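Side-chain contacts in AmbC (Sorangium cellulosum, PDB 5O15), which appears to carry out both dehydration and ring closure of a polyketide intermediate in ambruticin biosynthesis, as a bifunctional dehydratase-cyclase domain: residues V26-A29 / D30-G33; T145-A149 / G150-P154. All coordinates share one frame; numbering follows the deposited sequence. Where two conformers were deposited one is given.

Contact 1 of 2, residues V26-A29 / D30-G33; sequences VRLA and DRDG
Between Leu28 and Gly33 the backbone doubles back on itself, with a CA-CA separation of 5.4 Å, and the two ends of the turn are tied where Leu28 N donates to Gly33 O at 2.9 Å. That bond is nearly straight (165° at the hydrogen), although the donor is tilted 31° from the carbonyl plane. A water hydrogen-bonded to Leu28 O at 2.9 Å, and only weakly to Gly33 N, fills in where no second direct bond is made. The main side-chain contact is Leu28 with Arg31, which run alongside each other in the same direction. Arg31 CG stands between the backbone N and the carbonyl carbon (chi1 57°), and the extended chain brings the guanidinium alongside the leucine, where Leu28 CD1 sits over the centre of one face, 3.3 Å from Arg31 CZ. A methyl suits that place because the flat face offers no N-H, while the N-H groups point outward in the plane; NH1 has a long, weak ion pair with Glu104. Gly33 fits since a CB would come tightly against Leu28 CD1, and Gly33 O lies 3.4 Å from Leu28 CB. Cutting Leu28 back to an alanine removes the methyl from this face and would probably leave the Arg31 guanidinium freer to turn and Val35 without this neighbour. Asp32 OD1 is salt-bridged to Arg112. This is a beta-hairpin turn joining strands 24-27 and 34-41.

Contact 2 of 2, residues T145-A149 / G150-P154; sequences TAWAA and GAWPP
Trp147 and Trp152 meet edge to edge across a bend in the chain, and the approach to this meeting starts at Thr145. Its carbonyl accepts from Ala148 N at 2.9 Å, and Ala146 O repeats the pattern with Ala149 N, giving a short 3-10 segment at 146-148. Trp147 folds back over this segment: chi1 of 52° sets CG between the backbone N and the carbonyl carbon, and one ring face lies against Thr145 C and Ala148 CB, the latter 3.7 Å above the plane. The ring's benzene edge faces Trp152, with CE3 of Trp147 3.9 Å from CZ3 of Trp152. The two planes are inclined by about 41°, so this is neither a stack nor a T-shape. Trp147 O lies in the plane of the Trp152 ring, 3.7 Å from CZ3, and Pro154 CG also comes near Trp147 O. Ala148 is small enough to fit under the first indole, and its carbonyl receives Arg256, which also makes a cation-pi contact with Trp152. After Ala149, Gly150 takes a positive phi (74°), at which a CB would run into Ala149 O, so glycine allows the chain to reverse here; a water bonded to Gly150 O at 2.7 Å reaches weakly to Ala148 O. The indole nitrogens of Trp147 and Trp152 bond to Glu275 and Asp193. With a cis peptide before Pro153, this is an irregular connection between the two halves of a double hotdog fold.

In the fold
The two contacts come in series along the chain, contact 1 first, with centres 45 Å apart and nearest atoms about 32 Å apart, so neither touches the other. Both lie at the surface. Contact 1 belongs to the first hotdog half, at the turn between the outermost strand 24-27 and strand 34-41. Contact 2 lies in the long connection from strand 129-137 to strand 158-160, which is outermost at the other end of the strand order, and packs against strands 254-261 and 269-277 of the second half. The two are thus separate surface features, consistent with two hotdog halves joined edge to edge through strands 79-85 and 236-247.

Contact 1 of 2, residues V26-A29 / D30-G33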
ATOM      1  N   VAL A  26     -23.328   0.077  -1.601  1.00 16.51           N
ATOM      2  CA  VAL A  26     -24.664  -0.503  -1.688  1.00 15.33           C
ATOM      3  C   VAL A  26     -24.661  -1.852  -1.000  1.00 13.81           C
ATOM      4  O   VAL A  26     -23.873  -2.741  -1.353  1.00 14.64           O
ATOM      5  CB  VAL A  26     -25.117  -0.604  -3.148  1.00 16.85           C
ATOM      6  CG1 VAL A  26     -26.468  -1.307  -3.264  1.00 17.55           C
ATOM      7  CG2 VAL A  26     -25.218   0.783  -3.736  1.00 19.98           C
ATOM      8  N   ARG A  27     -25.554  -2.001  -0.023  1.00 14.27           N
ATOM      9  CA  ARG A  27     -25.810  -3.301   0.564  1.00 14.72           C
ATOM     10  C   ARG A  27     -26.831  -4.005  -0.309  1.00 13.80           C
ATOM     11  O   ARG A  27     -27.939  -3.500  -0.526  1.00 14.93           O
ATOM     12  CB  ARG A  27     -26.357  -3.160   1.983  1.00 18.30           C
ATOM     13  CG  ARG A  27     -26.571  -4.508   2.667  1.00 22.54           C
ATOM     14  CD  ARG A  27     -26.760  -4.365   4.171  1.00 29.20           C
ATOM     15  NE  ARG A  27     -27.702  -3.294   4.493  1.00 34.25           N
ATOM     16  CZ  ARG A  27     -29.013  -3.447   4.649  1.00 40.12           C
ATOM     17  NH1 ARG A  27     -29.577  -4.641   4.538  1.00 41.88           N
ATOM     18  NH2 ARG A  27     -29.760  -2.389   4.939  1.00 42.58           N
ATOM     19  N   LEU A  28     -26.450  -5.162  -0.829  1.00 12.98           N
ATOM     20  CA  LEU A  28     -27.294  -5.870  -1.761  1.00 14.82           C
ATOM     21  C   LEU A  28     -28.547  -6.364  -1.062  1.00 15.13           C
ATOM     22  O   LEU A  28     -28.537  -6.785   0.105  1.00 16.91           O
ATOM     23  CB  LEU A  28     -26.537  -7.055  -2.403  1.00 15.79           C
ATOM     24  CG  LEU A  28     -25.307  -6.595  -3.222  1.00 16.02           C
ATOM     25  CD1 LEU A  28     -24.557  -7.830  -3.708  1.00 18.33           C
ATOM     26  CD2 LEU A  28     -25.738  -5.739  -4.390  1.00 18.27           C
ATOM     27  N   ALA A  29     -29.648  -6.364  -1.826  1.00 15.80           N
ATOM     28  CA  ALA A  29     -30.939  -6.718  -1.286  1.00 16.99           C
ATOM     29  C   ALA A  29     -31.263  -8.191  -1.414  1.00 17.15           C
ATOM     30  O   ALA A  29     -32.105  -8.686  -0.656  1.00 20.98           O
ATOM     31  CB  ALA A  29     -32.043  -5.913  -1.987  1.00 16.69           C
ATOM     32  N   ASP A  30     -30.666  -8.890  -2.382  0.53 17.15           N
ATOM     33  CA  ASP A  30     -31.049 -10.255  -2.715  0.53 18.44           C
ATOM     34  C   ASP A  30     -30.077 -11.304  -2.188  0.53 19.29           C
ATOM     35  O   ASP A  30     -30.338 -12.505  -2.343  0.53 20.68           O
ATOM     36  CB  ASP A  30     -31.201 -10.399  -4.234  0.53 21.22           C
ATOM     37  CG  ASP A  30     -29.864 -10.273  -4.990  0.53 20.89           C
ATOM     38  OD1 ASP A  30     -28.867  -9.578  -4.547  0.53 23.35           O
ATOM     39  OD2 ASP A  30     -29.831 -10.915  -6.058  0.53 21.00           O
ATOM     40  N   ARG A  31     -28.967 -10.880  -1.582  1.00 18.38           N
ATOM     41  CA  ARG A  31     -27.950 -11.774  -1.027  1.00 17.63           C
ATOM     42  C   ARG A  31     -27.109 -10.955  -0.048  1.00 18.03           C
ATOM     43  O   ARG A  31     -27.196  -9.722  -0.005  1.00 18.50           O
ATOM     44  CB  ARG A  31     -27.077 -12.368  -2.134  1.00 19.50           C
ATOM     45  CG  ARG A  31     -26.370 -11.350  -3.026  1.00 20.20           C
ATOM     46  CD  ARG A  31     -25.591 -12.083  -4.140  1.00 21.91           C
ATOM     47  NE  ARG A  31     -25.135 -11.203  -5.220  1.00 22.92           N
ATOM     48  CZ  ARG A  31     -23.940 -10.650  -5.316  1.00 22.46           C
ATOM     49  NH1 ARG A  31     -23.026 -10.858  -4.382  1.00 23.59           N
ATOM     50  NH2 ARG A  31     -23.686  -9.885  -6.364  1.00 21.36           N
ATOM     51  N   ASP A  32     -26.340 -11.664   0.772  1.00 18.19           N
ATOM     52  CA  ASP A  32     -25.410 -11.022   1.708  1.00 17.73           C
ATOM     53  C   ASP A  32     -24.181 -10.595   0.928  1.00 16.21           C
ATOM     54  O   ASP A  32     -23.297 -11.403   0.628  1.00 18.68           O
ATOM     55  CB  ASP A  32     -25.030 -11.981   2.824  1.00 19.01           C
ATOM     56  CG  ASP A  32     -24.092 -11.339   3.859  1.00 18.55           C
ATOM     57  OD1 ASP A  32     -23.952 -10.113   3.839  1.00 20.17           O
ATOM     58  OD2 ASP A  32     -23.519 -12.053   4.710  1.00 20.44           O
ATOM     59  N   GLY A  33     -24.166  -9.335   0.553  1.00 15.24           N
ATOM     60  CA  GLY A  33     -23.012  -8.802  -0.162  1.00 14.78           C
ATOM     61  C   GLY A  33     -23.130  -7.303  -0.284  1.00 13.33           C
ATOM     62  O   GLY A  33     -24.149  -6.699   0.048  1.00 14.15           O
TER
HETATM   63  O   HOH W   1     -26.620  -7.578   2.061  1.00 47.75           O

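Contact 2 of 2, residues T145-A149 / G150-P154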
ATOM      1  N   THR A 145       3.636  -0.357  20.335  1.00 14.49           N
ATOM      2  CA  THR A 145       4.395   0.703  19.691  1.00 13.12           C
ATOM      3  C   THR A 145       5.400   1.326  20.648  1.00 12.25           C
ATOM      4  O   THR A 145       5.827   2.453  20.447  1.00 12.79           O
ATOM      5  CB  THR A 145       3.457   1.752  19.089  1.00 14.39           C
ATOM      6  OG1 THR A 145       2.519   2.173  20.095  1.00 14.82           O
ATOM      7  CG2 THR A 145       2.706   1.159  17.866  1.00 17.28           C
ATOM      8  N   ALA A 146       5.827   0.572  21.658  1.00 12.78           N
ATOM      9  CA  ALA A 146       6.852   1.077  22.564  1.00 12.46           C
ATOM     10  C   ALA A 146       8.148   1.425  21.831  1.00 11.96           C
ATOM     11  O   ALA A 146       8.897   2.307  22.268  1.00 12.48           O
ATOM     12  CB  ALA A 146       7.116   0.066  23.674  1.00 14.41           C
ATOM     13  N   TRP A 147       8.402   0.770  20.698  1.00 12.29           N
ATOM     14  CA  TRP A 147       9.583   1.062  19.896  1.00 12.32           C
ATOM     15  C   TRP A 147       9.575   2.478  19.333  1.00 11.87           C
ATOM     16  O   TRP A 147      10.637   2.977  18.963  1.00 13.14           O
ATOM     17  CB  TRP A 147       9.718   0.057  18.728  1.00 13.03           C
ATOM     18  CG  TRP A 147       8.473  -0.078  17.877  1.00 13.07           C
ATOM     19  CD1 TRP A 147       7.473  -1.004  18.019  1.00 14.01           C
ATOM     20  CD2 TRP A 147       8.079   0.774  16.798  1.00 12.30           C
ATOM     21  NE1 TRP A 147       6.488  -0.764  17.102  1.00 14.43           N
ATOM     22  CE2 TRP A 147       6.837   0.325  16.346  1.00 12.66           C
ATOM     23  CE3 TRP A 147       8.661   1.877  16.163  1.00 12.36           C
ATOM     24  CZ2 TRP A 147       6.156   0.938  15.299  1.00 13.72           C
ATOM     25  CZ3 TRP A 147       7.984   2.472  15.119  1.00 12.50           C
ATOM     26  CH2 TRP A 147       6.749   2.021  14.711  1.00 13.10           C
ATOM     27  N   ALA A 148       8.414   3.127  19.246  1.00 11.40           N
ATOM     28  CA  ALA A 148       8.293   4.486  18.729  1.00 12.02           C
ATOM     29  C   ALA A 148       8.460   5.530  19.823  1.00 11.93           C
ATOM     30  O   ALA A 148       8.589   6.711  19.512  1.00 13.18           O
ATOM     31  CB  ALA A 148       6.918   4.644  18.058  1.00 12.67           C
ATOM     32  N   ALA A 149       8.453   5.122  21.080  1.00 11.91           N
ATOM     33  CA  ALA A 149       8.559   6.003  22.235  1.00 12.34           C
ATOM     34  C   ALA A 149       9.997   6.052  22.730  1.00 12.38           C
ATOM     35  O   ALA A 149      10.762   5.103  22.550  1.00 13.24           O
ATOM     36  CB  ALA A 149       7.655   5.461  23.359  1.00 12.61           C
ATOM     37  N   GLY A 150      10.350   7.155  23.407  1.00 12.71           N
ATOM     38  CA  GLY A 150      11.669   7.250  24.002  1.00 14.13           C
ATOM     39  C   GLY A 150      12.729   7.492  22.956  1.00 12.97           C
ATOM     40  O   GLY A 150      12.549   8.282  22.040  1.00 13.61           O
ATOM     41  N   ALA A 151      13.849   6.804  23.103  1.00 15.33           N
ATOM     42  CA  ALA A 151      14.968   7.002  22.204  1.00 16.97           C
ATOM     43  C   ALA A 151      14.551   6.703  20.778  1.00 15.39           C
ATOM     44  O   ALA A 151      13.919   5.677  20.505  1.00 18.40           O
ATOM     45  CB  ALA A 151      16.118   6.077  22.585  1.00 21.47           C
ATOM     46  N   TRP A 152      14.904   7.611  19.877  1.00 13.92           N
ATOM     47  CA  TRP A 152      14.562   7.424  18.481  1.00 13.58           C
ATOM     48  C   TRP A 152      15.746   7.904  17.662  1.00 15.46           C
ATOM     49  O   TRP A 152      16.128   9.070  17.778  1.00 16.80           O
ATOM     50  CB  TRP A 152      13.318   8.208  18.104  1.00 13.64           C
ATOM     51  CG  TRP A 152      12.958   7.982  16.668  1.00 12.30           C
ATOM     52  CD1 TRP A 152      13.176   8.838  15.641  1.00 13.77           C
ATOM     53  CD2 TRP A 152      12.378   6.815  16.102  1.00 11.95           C
ATOM     54  NE1 TRP A 152      12.734   8.297  14.468  1.00 13.60           N
ATOM     55  CE2 TRP A 152      12.229   7.052  14.724  1.00 13.21           C
ATOM     56  CE3 TRP A 152      11.946   5.600  16.632  1.00 13.06           C
ATOM     57  CZ2 TRP A 152      11.661   6.113  13.860  1.00 13.84           C
ATOM     58  CZ3 TRP A 152      11.378   4.670  15.789  1.00 13.37           C
ATOM     59  CH2 TRP A 152      11.230   4.940  14.406  1.00 13.67           C
ATOM     60  N   PRO A 153      16.360   7.059  16.833  1.00 15.09           N
ATOM     61  CA  PRO A 153      15.985   5.657  16.629  1.00 15.50           C
ATOM     62  C   PRO A 153      16.298   4.824  17.872  1.00 15.10           C
ATOM     63  O   PRO A 153      16.967   5.292  18.793  1.00 15.63           O
ATOM     64  CB  PRO A 153      16.878   5.233  15.466  1.00 17.37           C
ATOM     65  CG  PRO A 153      18.071   6.054  15.628  1.00 17.14           C
ATOM     66  CD  PRO A 153      17.553   7.411  16.052  1.00 17.81           C
ATOM     67  N   PRO A 154      15.791   3.596  17.921  1.00 15.90           N
ATOM     68  CA  PRO A 154      16.140   2.713  19.039  1.00 17.35           C
ATOM     69  C   PRO A 154      17.653   2.563  19.172  1.00 17.72           C
ATOM     70  O   PRO A 154      18.407   2.700  18.200  1.00 17.54           O
ATOM     71  CB  PRO A 154      15.470   1.383  18.665  1.00 20.28           C
ATOM     72  CG  PRO A 154      14.342   1.782  17.768  1.00 20.30           C
ATOM     73  CD  PRO A 154      14.887   2.930  16.966  1.00 17.01           C
TER
HETATM   74  O   HOH W   2      10.331   9.263  20.811  1.00 19.70           O